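Local coordinates for major pilin protein fimA (PDB 2IMH), which is of unknown function but belongs to the DUF1028 family, whose fold of two facing sheets flanked by helices appears to resemble that of N-terminal nucleophile hydrolases, at residues 21-26 / 163-168; 43-48 / 118-123; 149-154 / 188-193; 180-185 / 194-199. All coordinates share one frame; numbering follows the deposited sequence.

Contact 1 (21-26 / 163-168); sequences AATGSL and LLSAAM
The flat groups that matter here are backbone carbonyls. That of T23 is met twice in its own plane, by L164 N at 2.8 Å from T23 O and by S165 N at 3.3 Å from T23 O, so one oxygen is shared by two consecutive N-H groups. S165 O instead receives T23 N (3.1 Å) from 28° above its plane, and S25 O is approached by the hydroxyl of S165 from 35° out of plane. That last bond is short, 2.7 Å from S165 OG to S25 O. It forms because OG sits between the backbone N and the carbonyl carbon, turned toward the chain that leaves strand 16-23; the same OG is also bound to V28 N. An alanine here would remove the hydroxyl and both bonds, and would probably loosen the path of residues 24-28. T23 shapes the same bend from the other strand, its OG1 accepting S25 N at 3.0 Å in an ST turn. Further along, A21 and A167 form a reciprocal pair, with A21 N to A167 O at 2.9 Å. A22 and A166 face each other as a non-hydrogen-bonded pair, and L163 curls its CD1 to 3.9 Å from A22 CB; on this face P189 and L193 of helix 189-200 cover A166. T23 and S165 project from the other face of the sheet. Strands 21-23 and 165-168 run at 170° to each other, and with L164 and S165 both opposite T23 they form a classic beta bulge at the end of an antiparallel ladder inside the six-stranded sheet.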
loop_
_atom_site.group_PDB
_atom_site.type_symbol
_atom_site.label_atom_id
_atom_site.label_comp_id
_atom_site.label_asym_id
_atom_site.label_seq_id
_atom_site.Cartn_x
_atom_site.Cartn_y
_atom_site.Cartn_z
ATOM N N ALA A 21 2.438 -4.074 1.347
ATOM C CA ALA A 21 1.769 -5.234 1.953
ATOM C C ALA A 21 2.574 -6.487 1.712
ATOM O O ALA A 21 3.398 -6.549 0.792
ATOM C CB ALA A 21 0.376 -5.407 1.352
ATOM N N ALA A 22 2.318 -7.498 2.527
ATOM C CA ALA A 22 2.928 -8.803 2.321
ATOM C C ALA A 22 1.969 -9.844 2.872
ATOM O O ALA A 22 1.224 -9.557 3.816
ATOM C CB ALA A 22 4.296 -8.882 3.003
ATOM N N THR A 23 1.933 -11.015 2.230
ATOM C CA THR A 23 1.138 -12.133 2.730
ATOM C C THR A 23 1.870 -13.448 2.611
ATOM O O THR A 23 2.881 -13.562 1.907
ATOM C CB THR A 23 -0.174 -12.361 1.940
ATOM O OG1 THR A 23 0.134 -12.793 0.607
ATOM C CG2 THR A 23 -1.082 -11.119 1.925
ATOM N N GLY A 24 1.332 -14.464 3.289
ATOM C CA GLY A 24 1.814 -15.818 3.070
ATOM C C GLY A 24 1.148 -16.510 1.884
ATOM O O GLY A 24 1.090 -17.748 1.846
ATOM N N SER A 25 0.660 -15.721 0.920
ATOM C CA SER A 25 0.038 -16.232 -0.295
ATOM C C SER A 25 0.517 -15.447 -1.527
ATOM O O SER A 25 1.466 -14.668 -1.431
ATOM C CB SER A 25 -1.488 -16.191 -0.164
ATOM O OG SER A 25 -2.127 -16.969 -1.170
ATOM N N LEU A 26 -0.139 -15.644 -2.666
ATOM C CA LEU A 26 0.309 -15.051 -3.943
ATOM C C LEU A 26 -0.280 -13.672 -4.189
ATOM O O LEU A 26 -1.361 -13.358 -3.702
ATOM C CB LEU A 26 -0.099 -15.953 -5.106
ATOM C CG LEU A 26 0.264 -17.429 -4.996
ATOM C CD1 LEU A 26 -0.190 -18.141 -6.266
ATOM C CD2 LEU A 26 1.777 -17.654 -4.738
ATOM N N LEU A 163 6.311 -15.647 4.357
ATOM C CA LEU A 163 5.634 -14.828 3.372
ATOM C C LEU A 163 5.980 -15.315 1.967
ATOM O O LEU A 163 7.099 -15.782 1.742
ATOM C CB LEU A 163 6.073 -13.369 3.528
ATOM C CG LEU A 163 5.713 -12.687 4.858
ATOM C CD1 LEU A 163 6.444 -11.364 5.021
ATOM C CD2 LEU A 163 4.212 -12.476 4.973
ATOM N N LEU A 164 5.034 -15.178 1.036
ATOM C CA LEU A 164 5.255 -15.583 -0.353
ATOM C C LEU A 164 5.135 -14.425 -1.348
ATOM O O LEU A 164 5.618 -14.541 -2.486
ATOM C CB LEU A 164 4.301 -16.711 -0.775
ATOM C CG LEU A 164 4.477 -18.078 -0.109
ATOM C CD1 LEU A 164 3.431 -19.040 -0.690
ATOM C CD2 LEU A 164 5.926 -18.590 -0.303
ATOM N N SER A 165 4.499 -13.323 -0.941
ATOM C CA SER A 165 4.394 -12.148 -1.843
ATOM C C SER A 165 4.477 -10.827 -1.089
ATOM O O SER A 165 4.155 -10.745 0.105
ATOM C CB SER A 165 3.125 -12.223 -2.693
ATOM O OG SER A 165 1.938 -12.055 -1.908
ATOM N N ALA A 166 4.918 -9.792 -1.786
ATOM C CA ALA A 166 5.028 -8.458 -1.205
ATOM C C ALA A 166 4.808 -7.454 -2.320
ATOM O O ALA A 166 5.038 -7.763 -3.499
ATOM C CB ALA A 166 6.417 -8.249 -0.575
ATOM N N ALA A 167 4.340 -6.259 -1.958
ATOM C CA ALA A 167 4.136 -5.205 -2.939
ATOM C C ALA A 167 4.185 -3.820 -2.321
ATOM O O ALA A 167 3.999 -3.651 -1.103
ATOM C CB ALA A 167 2.812 -5.389 -3.643
HETATM N N MSE A 168 4.376 -2.838 -3.197
HETATM C CA MSE A 168 4.315 -1.435 -2.818
HETATM C C MSE A 168 3.622 -0.676 -3.931
HETATM O O MSE A 168 3.699 -1.064 -5.104
HETATM C CB MSE A 168 5.718 -0.854 -2.602
HETATM C CG MSE A 168 5.737 0.512 -1.919
HETATM SE SE MSE A 168 7.500 0.963 -1.185
HETATM C CE MSE A 168 7.574 -0.502 0.087
#

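Contact 2 (43-48 / 118-123); sequences ASQGAA and SGNMLG
Three side chains here share the same crowded first torsion, the outer group held between the backbone N and the carbonyl carbon: Q45 (chi1 56°), S118 (chi1 60°) and N120 (chi1 61°). From there Q45 continues extended, which carries its amide across from strand 40-45 to strand 115-120, members of different sheets that run nearly parallel about 8.9 Å apart between segment axes. The amide nitrogen ends beside the backbone of the other strand, where Q45 NE2 makes a weak hydrogen bond of 3.3 Å to S118 O and passes G119 CA at 3.6 Å. Its stronger ties lie outside: OE1 is bound to S6 OG of strand 4-11, and NE2 also to Q85 OE1. Q85 OE1 takes N120 ND2 as well, and Q85 NE2 reaches G119 O, so one glutamine side chain joins both sides of the gap. N120 ND2 lies 3.6 Å from G46 CA, a plain van der Waals approach to a glycine whose backbone angles would press any CB against the carbonyl oxygen of Q45. Earlier along both strands, a water bridges them, donating to A43 O at 3.0 Å and hydrogen-bonded to S118 OG at 2.9 Å. Replacing Q45 by a leucine here would remove both amide atoms and is likely to deprive S6 and Q85 of these partners beside the buried Q45 site. The contact is thus polar without being charged: carboxamides, hydroxyls, backbone and one water satisfy each other between the sheets, and bonds at both ends of the Q45 amide should fix its flip.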
loop_
_atom_site.group_PDB
_atom_site.type_symbol
_atom_site.label_atom_id
_atom_site.label_comp_id
_atom_site.label_asym_id
_atom_site.label_seq_id
_atom_site.Cartn_x
_atom_site.Cartn_y
_atom_site.Cartn_z
ATOM N N ALA A 43 -6.654 -0.639 1.334
ATOM C CA ALA A 43 -6.073 -1.976 1.468
ATOM C C ALA A 43 -7.251 -2.885 1.730
ATOM O O ALA A 43 -7.881 -2.766 2.779
ATOM C CB ALA A 43 -5.082 -2.019 2.658
ATOM N N SER A 44 -7.568 -3.762 0.778
ATOM C CA SER A 44 -8.727 -4.645 0.935
ATOM C C SER A 44 -8.213 -6.075 1.032
ATOM O O SER A 44 -7.555 -6.564 0.113
ATOM C CB SER A 44 -9.693 -4.458 -0.237
ATOM O OG SER A 44 -10.806 -5.355 -0.154
ATOM N N GLN A 45 -8.506 -6.741 2.150
ATOM C CA GLN A 45 -7.843 -8.014 2.456
ATOM C C GLN A 45 -8.766 -8.887 3.305
ATOM O O GLN A 45 -9.996 -8.687 3.304
ATOM C CB GLN A 45 -6.500 -7.747 3.169
ATOM C CG GLN A 45 -6.626 -6.906 4.430
ATOM C CD GLN A 45 -5.330 -6.188 4.813
ATOM O OE1 GLN A 45 -4.666 -5.604 3.956
ATOM N NE2 GLN A 45 -4.979 -6.218 6.109
ATOM N N GLY A 46 -8.171 -9.835 4.024
ATOM C CA GLY A 46 -8.943 -10.725 4.910
ATOM C C GLY A 46 -9.143 -12.112 4.326
ATOM O O GLY A 46 -8.543 -12.467 3.299
ATOM N N ALA A 47 -10.000 -12.897 4.980
ATOM C CA ALA A 47 -10.147 -14.314 4.660
ATOM C C ALA A 47 -10.703 -14.542 3.269
ATOM O O ALA A 47 -10.245 -15.452 2.547
ATOM C CB ALA A 47 -11.016 -15.007 5.720
ATOM N N ALA A 48 -11.687 -13.711 2.908
ATOM C CA ALA A 48 -12.330 -13.747 1.609
ATOM C C ALA A 48 -12.357 -12.298 1.114
ATOM O O ALA A 48 -13.374 -11.601 1.232
ATOM C CB ALA A 48 -13.737 -14.306 1.731
ATOM N N SER A 118 -2.896 -2.561 9.098
ATOM C CA SER A 118 -3.920 -3.582 9.413
ATOM C C SER A 118 -3.446 -4.963 9.016
ATOM O O SER A 118 -2.594 -5.111 8.149
ATOM C CB SER A 118 -5.260 -3.260 8.745
ATOM O OG SER A 118 -5.145 -3.199 7.325
ATOM N N GLY A 119 -3.991 -5.993 9.646
ATOM C CA GLY A 119 -3.563 -7.328 9.281
ATOM C C GLY A 119 -4.431 -8.385 9.910
ATOM O O GLY A 119 -5.292 -8.076 10.738
ATOM N N ASN A 120 -4.197 -9.631 9.508
ATOM C CA ASN A 120 -4.915 -10.760 10.083
ATOM C C ASN A 120 -4.053 -12.016 9.990
ATOM O O ASN A 120 -3.023 -12.032 9.299
ATOM C CB ASN A 120 -6.292 -10.964 9.431
ATOM C CG ASN A 120 -6.199 -11.270 7.931
ATOM O OD1 ASN A 120 -6.143 -12.434 7.530
ATOM N ND2 ASN A 120 -6.187 -10.221 7.103
HETATM N N MSE A 121 -4.469 -13.061 10.705
HETATM C CA MSE A 121 -3.644 -14.259 10.846
HETATM C C MSE A 121 -2.227 -13.913 11.349
HETATM O O MSE A 121 -1.235 -14.510 10.915
HETATM C CB MSE A 121 -3.611 -15.034 9.518
HETATM C CG MSE A 121 -2.950 -16.406 9.571
HETATM SE SE MSE A 121 -3.756 -17.593 10.886
HETATM C CE MSE A 121 -2.473 -17.393 12.343
ATOM N N LEU A 122 -2.141 -12.947 12.261
ATOM C CA LEU A 122 -0.884 -12.499 12.821
ATOM C C LEU A 122 -0.508 -13.363 14.022
ATOM O O LEU A 122 -1.383 -13.939 14.691
ATOM C CB LEU A 122 -1.014 -11.044 13.270
ATOM C CG LEU A 122 -1.527 -10.024 12.241
ATOM C CD1 LEU A 122 -1.802 -8.693 12.915
ATOM C CD2 LEU A 122 -0.522 -9.848 11.095
ATOM N N GLY A 123 0.787 -13.431 14.312
ATOM C CA GLY A 123 1.257 -14.202 15.471
ATOM C C GLY A 123 1.111 -13.476 16.799
ATOM O O GLY A 123 1.058 -14.111 17.854
HETATM O O HOH W 1 -7.410 -3.866 5.563
#

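Contact 3 (149-154 / 188-193); sequences ALIAAE and NPIGAL
The isoleucine I190 is the bump on which this antiparallel helix pair turns. Helices 142-155 and 189-200 form a layer over the six-stranded sheet, consistent with the alpha-beta-beta-alpha sandwich of Ntn-hydrolase-like folds, and their segments run at 165° with axes 10.5 Å apart at closest approach. With CG1 beside its backbone N, I190 drives CD1 into the hollow bordered by L150 and E154, one helical turn apart. There CD1 rests 3.8 Å from L150 CB, while E154, extended along its whole chain, comes tip to tip so that E154 OE1 lies 3.6 Å from I190 CD1. I151 closes the hollow from the solvent side, bending its end back obliquely over the other branch of I190. Nearer the sheet a second, smaller meeting has L150 and L193 crossing at about a right angle, with L150 CD1 3.9 Å from L193 CD2; F5 of strand 4-11 and M131 of helix 126-137 also pack on L150. The polar margin of the groove is bridged by water. N188 caps helix 189-200, its OD1 accepting G191 N at 3.0 Å from well above the amide plane; a CB on G191 would collide with N188 ND2. One water donates to E154 OE2 (2.9 Å) and to N188 OD1 (2.7 Å) and accepts from I190 N, tying the carboxylate to the first turn of the facing helix. The tightest carbon pair between segments 149-154 and 188-193 is on the outer side, where I151 CD1 presses to 3.4 Å from I190 CG2, inside normal van der Waals distance.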
loop_
_atom_site.group_PDB
_atom_site.type_symbol
_atom_site.label_atom_id
_atom_site.label_comp_id
_atom_site.label_asym_id
_atom_site.label_seq_id
_atom_site.Cartn_x
_atom_site.Cartn_y
_atom_site.Cartn_z
ATOM N N ALA A 149 8.694 -0.781 7.419
ATOM C CA ALA A 149 7.470 -1.279 8.041
ATOM C C ALA A 149 7.214 -2.754 7.746
ATOM O O ALA A 149 6.907 -3.520 8.663
ATOM C CB ALA A 149 6.274 -0.432 7.631
ATOM N N LEU A 150 7.355 -3.161 6.480
ATOM C CA LEU A 150 7.180 -4.582 6.120
ATOM C C LEU A 150 8.187 -5.475 6.858
ATOM O O LEU A 150 7.836 -6.522 7.399
ATOM C CB LEU A 150 7.357 -4.787 4.615
ATOM C CG LEU A 150 6.304 -4.187 3.687
ATOM C CD1 LEU A 150 6.610 -4.609 2.248
ATOM C CD2 LEU A 150 4.882 -4.616 4.099
ATOM N N ILE A 151 9.445 -5.053 6.856
ATOM C CA ILE A 151 10.506 -5.798 7.538
ATOM C C ILE A 151 10.248 -5.953 9.046
ATOM O O ILE A 151 10.394 -7.054 9.599
ATOM C CB ILE A 151 11.879 -5.166 7.228
ATOM C CG1 ILE A 151 12.280 -5.512 5.790
ATOM C CG2 ILE A 151 12.957 -5.594 8.240
ATOM C CD1 ILE A 151 12.578 -7.009 5.543
ATOM N N ALA A 152 9.832 -4.869 9.697
ATOM C CA ALA A 152 9.518 -4.913 11.137
ATOM C C ALA A 152 8.330 -5.830 11.406
ATOM O O ALA A 152 8.302 -6.548 12.403
ATOM C CB ALA A 152 9.220 -3.509 11.653
ATOM N N ALA A 153 7.326 -5.781 10.537
ATOM C CA ALA A 153 6.140 -6.622 10.712
ATOM C C ALA A 153 6.538 -8.082 10.592
ATOM O O ALA A 153 6.092 -8.922 11.378
ATOM C CB ALA A 153 5.104 -6.290 9.676
ATOM N N GLU A 154 7.377 -8.376 9.597
ATOM C CA GLU A 154 7.873 -9.747 9.383
ATOM C C GLU A 154 8.690 -10.232 10.582
ATOM O O GLU A 154 8.497 -11.345 11.067
ATOM C CB GLU A 154 8.723 -9.824 8.120
ATOM C CG GLU A 154 9.223 -11.225 7.826
ATOM C CD GLU A 154 10.136 -11.253 6.637
ATOM O OE1 GLU A 154 10.943 -10.312 6.500
ATOM O OE2 GLU A 154 10.042 -12.210 5.838
ATOM N N ASN A 188 11.763 -15.143 0.446
ATOM C CA ASN A 188 11.976 -13.759 0.888
ATOM C C ASN A 188 11.423 -12.701 -0.075
ATOM O O ASN A 188 12.199 -11.986 -0.734
ATOM C CB ASN A 188 13.464 -13.499 1.164
ATOM C CG ASN A 188 13.712 -12.166 1.879
ATOM O OD1 ASN A 188 12.777 -11.476 2.307
ATOM N ND2 ASN A 188 14.984 -11.803 2.001
ATOM N N PRO A 189 10.087 -12.596 -0.150
ATOM C CA PRO A 189 9.484 -11.640 -1.070
ATOM C C PRO A 189 9.813 -10.197 -0.664
ATOM O O PRO A 189 9.954 -9.348 -1.536
ATOM C CB PRO A 189 7.984 -11.965 -0.988
ATOM C CG PRO A 189 7.813 -12.547 0.378
ATOM C CD PRO A 189 9.063 -13.353 0.590
ATOM N N ILE A 190 9.961 -9.907 0.624
ATOM C CA ILE A 190 10.272 -8.519 1.009
ATOM C C ILE A 190 11.663 -8.110 0.491
ATOM O O ILE A 190 11.837 -7.007 -0.041
ATOM C CB ILE A 190 10.137 -8.248 2.526
ATOM C CG1 ILE A 190 8.712 -8.561 3.000
ATOM C CG2 ILE A 190 10.525 -6.803 2.811
ATOM C CD1 ILE A 190 8.522 -8.429 4.523
ATOM N N GLY A 191 12.634 -9.012 0.633
ATOM C CA GLY A 191 13.996 -8.767 0.129
ATOM C C GLY A 191 13.979 -8.543 -1.370
ATOM O O GLY A 191 14.675 -7.647 -1.908
ATOM N N ALA A 192 13.181 -9.354 -2.053
ATOM C CA ALA A 192 13.097 -9.251 -3.507
ATOM C C ALA A 192 12.446 -7.923 -3.907
ATOM O O ALA A 192 12.824 -7.313 -4.919
ATOM C CB ALA A 192 12.346 -10.435 -4.088
ATOM N N LEU A 193 11.460 -7.492 -3.113
ATOM C CA LEU A 193 10.842 -6.181 -3.304
ATOM C C LEU A 193 11.851 -5.059 -3.162
ATOM O O LEU A 193 11.854 -4.149 -3.975
ATOM C CB LEU A 193 9.692 -5.957 -2.317
ATOM C CG LEU A 193 8.840 -4.700 -2.547
ATOM C CD1 LEU A 193 8.208 -4.655 -3.931
ATOM C CD2 LEU A 193 7.752 -4.635 -1.448
HETATM O O HOH W 2 10.163 -11.675 3.007
HETATM O O HOH W 3 13.095 -10.772 5.118
#

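Contact 4 (180-185 / 194-199); sequences LRIDYH and EQLYQK
H185 ND1 is gripped by two bonds, from the backbone nitrogens of D187 and N188, where the chain turns from strand 175-182 toward helix 189-200. An acceptor of two N-H groups would probably be the unprotonated nitrogen of the ring, with any single proton favouring NE2. A second polar grip lies on the same segment, at the end of the strand: R181 holds D183 side-on with two nitrogens. R181 NE meets D183 OD1 at 2.9 Å almost in the guanidinium plane (4° out of it), while R181 NH2 reaches D183 OD2 at 2.8 Å from a more tilted position; each oxygen offers its syn lone pair, and the paired hydrogen bonds limit rotation of the two groups. The R181 side chain makes no contact with helix 194-199, whereas R181 N and R181 O both lie 3.9 Å from L196 CD2. The helix packs obliquely over an edge strand of the six-stranded sheet, 175-182, its direction 149° from that of the strand, as helices cover a sheet in an alpha-beta layer. L196 has the largest share of the contact: its CG is anti to the backbone N (chi1 173°), which lowers CD2 onto the strand, 3.9 Å from L180 CB and 4.0 Å from I182 CD1. I182 and L196 lie side by side, pointing opposite ways. L180 aims its other end at the next helical residue, placing L180 CD1 3.8 Å from Y197 CA and near the plane of the tyrosine ring, at its edge. The Y197 ring itself reaches on to helix 142-155, packing against E143, R144 and L147.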
loop_
_atom_site.group_PDB
_atom_site.type_symbol
_atom_site.label_atom_id
_atom_site.label_comp_id
_atom_site.label_asym_id
_atom_site.label_seq_id
_atom_site.Cartn_x
_atom_site.Cartn_y
_atom_site.Cartn_z
ATOM N N LEU A 180 5.146 -1.837 -7.598
ATOM C CA LEU A 180 6.212 -2.838 -7.521
ATOM C C LEU A 180 5.645 -4.077 -6.870
ATOM O O LEU A 180 5.200 -4.030 -5.706
ATOM C CB LEU A 180 7.392 -2.318 -6.692
ATOM C CG LEU A 180 7.967 -0.982 -7.186
ATOM C CD1 LEU A 180 9.053 -0.457 -6.246
ATOM C CD2 LEU A 180 8.440 -1.063 -8.633
ATOM N N ARG A 181 5.656 -5.176 -7.619
ATOM C CA ARG A 181 5.048 -6.418 -7.149
ATOM C C ARG A 181 5.989 -7.597 -7.229
ATOM O O ARG A 181 6.618 -7.836 -8.267
ATOM C CB ARG A 181 3.757 -6.706 -7.917
ATOM C CG ARG A 181 2.594 -5.851 -7.395
ATOM C CD ARG A 181 1.361 -5.965 -8.232
ATOM N NE ARG A 181 0.947 -7.343 -8.487
ATOM C CZ ARG A 181 -0.146 -7.640 -9.185
ATOM N NH1 ARG A 181 -0.916 -6.654 -9.642
ATOM N NH2 ARG A 181 -0.475 -8.900 -9.419
ATOM N N ILE A 182 6.111 -8.293 -6.104
ATOM C CA ILE A 182 6.667 -9.641 -6.062
ATOM C C ILE A 182 5.486 -10.559 -5.790
ATOM O O ILE A 182 5.001 -10.638 -4.660
ATOM C CB ILE A 182 7.728 -9.788 -4.933
ATOM C CG1 ILE A 182 8.832 -8.710 -5.049
ATOM C CG2 ILE A 182 8.325 -11.200 -4.930
ATOM C CD1 ILE A 182 9.643 -8.753 -6.342
ATOM N N ASP A 183 4.983 -11.212 -6.837
ATOM C CA ASP A 183 3.727 -11.970 -6.700
ATOM C C ASP A 183 3.964 -13.370 -6.139
ATOM O O ASP A 183 3.031 -14.021 -5.640
ATOM C CB ASP A 183 3.003 -12.056 -8.047
ATOM C CG ASP A 183 2.207 -10.793 -8.376
ATOM O OD1 ASP A 183 2.163 -9.840 -7.551
ATOM O OD2 ASP A 183 1.641 -10.756 -9.494
ATOM N N TYR A 184 5.208 -13.829 -6.234
ATOM C CA TYR A 184 5.639 -15.073 -5.585
ATOM C C TYR A 184 7.154 -15.079 -5.420
ATOM O O TYR A 184 7.904 -14.775 -6.365
ATOM C CB TYR A 184 5.198 -16.310 -6.386
ATOM C CG TYR A 184 5.877 -17.569 -5.887
ATOM C CD1 TYR A 184 5.415 -18.227 -4.743
ATOM C CD2 TYR A 184 7.012 -18.077 -6.538
ATOM C CE1 TYR A 184 6.047 -19.373 -4.271
ATOM C CE2 TYR A 184 7.659 -19.227 -6.067
ATOM C CZ TYR A 184 7.170 -19.861 -4.933
ATOM O OH TYR A 184 7.793 -21.004 -4.454
ATOM N N HIS A 185 7.607 -15.408 -4.217
ATOM C CA HIS A 185 9.021 -15.713 -3.986
ATOM C C HIS A 185 9.041 -16.793 -2.920
ATOM O O HIS A 185 8.304 -16.675 -1.942
ATOM C CB HIS A 185 9.796 -14.472 -3.512
ATOM C CG HIS A 185 11.283 -14.663 -3.483
ATOM N ND1 HIS A 185 11.940 -15.281 -2.437
ATOM C CD2 HIS A 185 12.243 -14.307 -4.374
ATOM C CE1 HIS A 185 13.240 -15.295 -2.686
ATOM N NE2 HIS A 185 13.450 -14.717 -3.860
ATOM N N GLU A 194 12.689 -5.109 -2.134
ATOM C CA GLU A 194 13.694 -4.061 -1.969
ATOM C C GLU A 194 14.641 -4.011 -3.179
ATOM O O GLU A 194 14.981 -2.927 -3.674
ATOM C CB GLU A 194 14.489 -4.238 -0.669
ATOM C CG GLU A 194 15.374 -3.023 -0.396
ATOM C CD GLU A 194 16.240 -3.141 0.850
ATOM O OE1 GLU A 194 15.712 -3.093 1.983
ATOM O OE2 GLU A 194 17.472 -3.228 0.684
ATOM N N GLN A 195 15.057 -5.178 -3.666
ATOM C CA GLN A 195 15.936 -5.217 -4.840
ATOM C C GLN A 195 15.241 -4.556 -6.022
ATOM O O GLN A 195 15.854 -3.775 -6.767
ATOM C CB GLN A 195 16.287 -6.652 -5.207
ATOM C CG GLN A 195 17.443 -7.258 -4.422
ATOM C CD GLN A 195 17.933 -8.546 -5.067
ATOM O OE1 GLN A 195 17.174 -9.518 -5.181
ATOM N NE2 GLN A 195 19.199 -8.561 -5.503
ATOM N N LEU A 196 13.960 -4.880 -6.199
ATOM C CA LEU A 196 13.197 -4.320 -7.312
ATOM C C LEU A 196 13.065 -2.813 -7.163
ATOM O O LEU A 196 13.193 -2.061 -8.140
ATOM C CB LEU A 196 11.809 -4.983 -7.386
ATOM C CG LEU A 196 10.782 -4.416 -8.381
ATOM C CD1 LEU A 196 11.301 -4.424 -9.822
ATOM C CD2 LEU A 196 9.517 -5.228 -8.261
ATOM N N TYR A 197 12.807 -2.375 -5.935
ATOM C CA TYR A 197 12.725 -0.949 -5.630
ATOM C C TYR A 197 14.013 -0.202 -6.017
ATOM O O TYR A 197 13.944 0.862 -6.641
ATOM C CB TYR A 197 12.366 -0.732 -4.149
ATOM C CG TYR A 197 12.587 0.697 -3.733
ATOM C CD1 TYR A 197 11.647 1.679 -4.026
ATOM C CD2 TYR A 197 13.755 1.070 -3.071
ATOM C CE1 TYR A 197 11.860 3.014 -3.659
ATOM C CE2 TYR A 197 13.976 2.399 -2.692
ATOM C CZ TYR A 197 13.023 3.357 -2.997
ATOM O OH TYR A 197 13.242 4.665 -2.628
ATOM N N GLN A 198 15.173 -0.749 -5.665
ATOM C CA GLN A 198 16.430 -0.095 -6.021
ATOM C C GLN A 198 16.588 0.003 -7.531
ATOM O O GLN A 198 17.003 1.054 -8.060
ATOM C CB GLN A 198 17.634 -0.792 -5.384
ATOM C CG GLN A 198 17.664 -0.735 -3.850
ATOM C CD GLN A 198 17.544 0.668 -3.274
ATOM O OE1 GLN A 198 17.004 0.842 -2.183
ATOM N NE2 GLN A 198 18.044 1.670 -3.992
ATOM N N LYS A 199 16.241 -1.067 -8.231
ATOM C CA LYS A 199 16.356 -1.073 -9.679
ATOM C C LYS A 199 15.389 -0.072 -10.323
ATOM O O LYS A 199 15.714 0.545 -11.336
ATOM C CB LYS A 199 16.129 -2.479 -10.222
ATOM C CG LYS A 199 17.329 -3.404 -9.997
ATOM C CD LYS A 199 17.027 -4.834 -10.461
ATOM C CE LYS A 199 18.281 -5.734 -10.408
ATOM N NZ LYS A 199 18.864 -5.953 -9.055
#

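In the fold
Contacts 1, 3 and 4 form one cluster on the same side of the chain's centre, their centres 9 to 10 Å apart. Contact 1 lies within the six-stranded sheet, contact 4 joins one of its outermost strands, 175-182, to helix 189-200, and contact 3 ties that helix to helix 142-155. Contact 2, about 11 Å from contact 1 between centres but not touching it, 16 Å from contact 3 and 21 Å from contact 4, links the second sheet to the first. Along the chain it is nested inside contact 1, which closes before contact 4 opens; the segments of contact 3 alternate with those of both. Together they sample the helix layer, its sheet and the facing sheet.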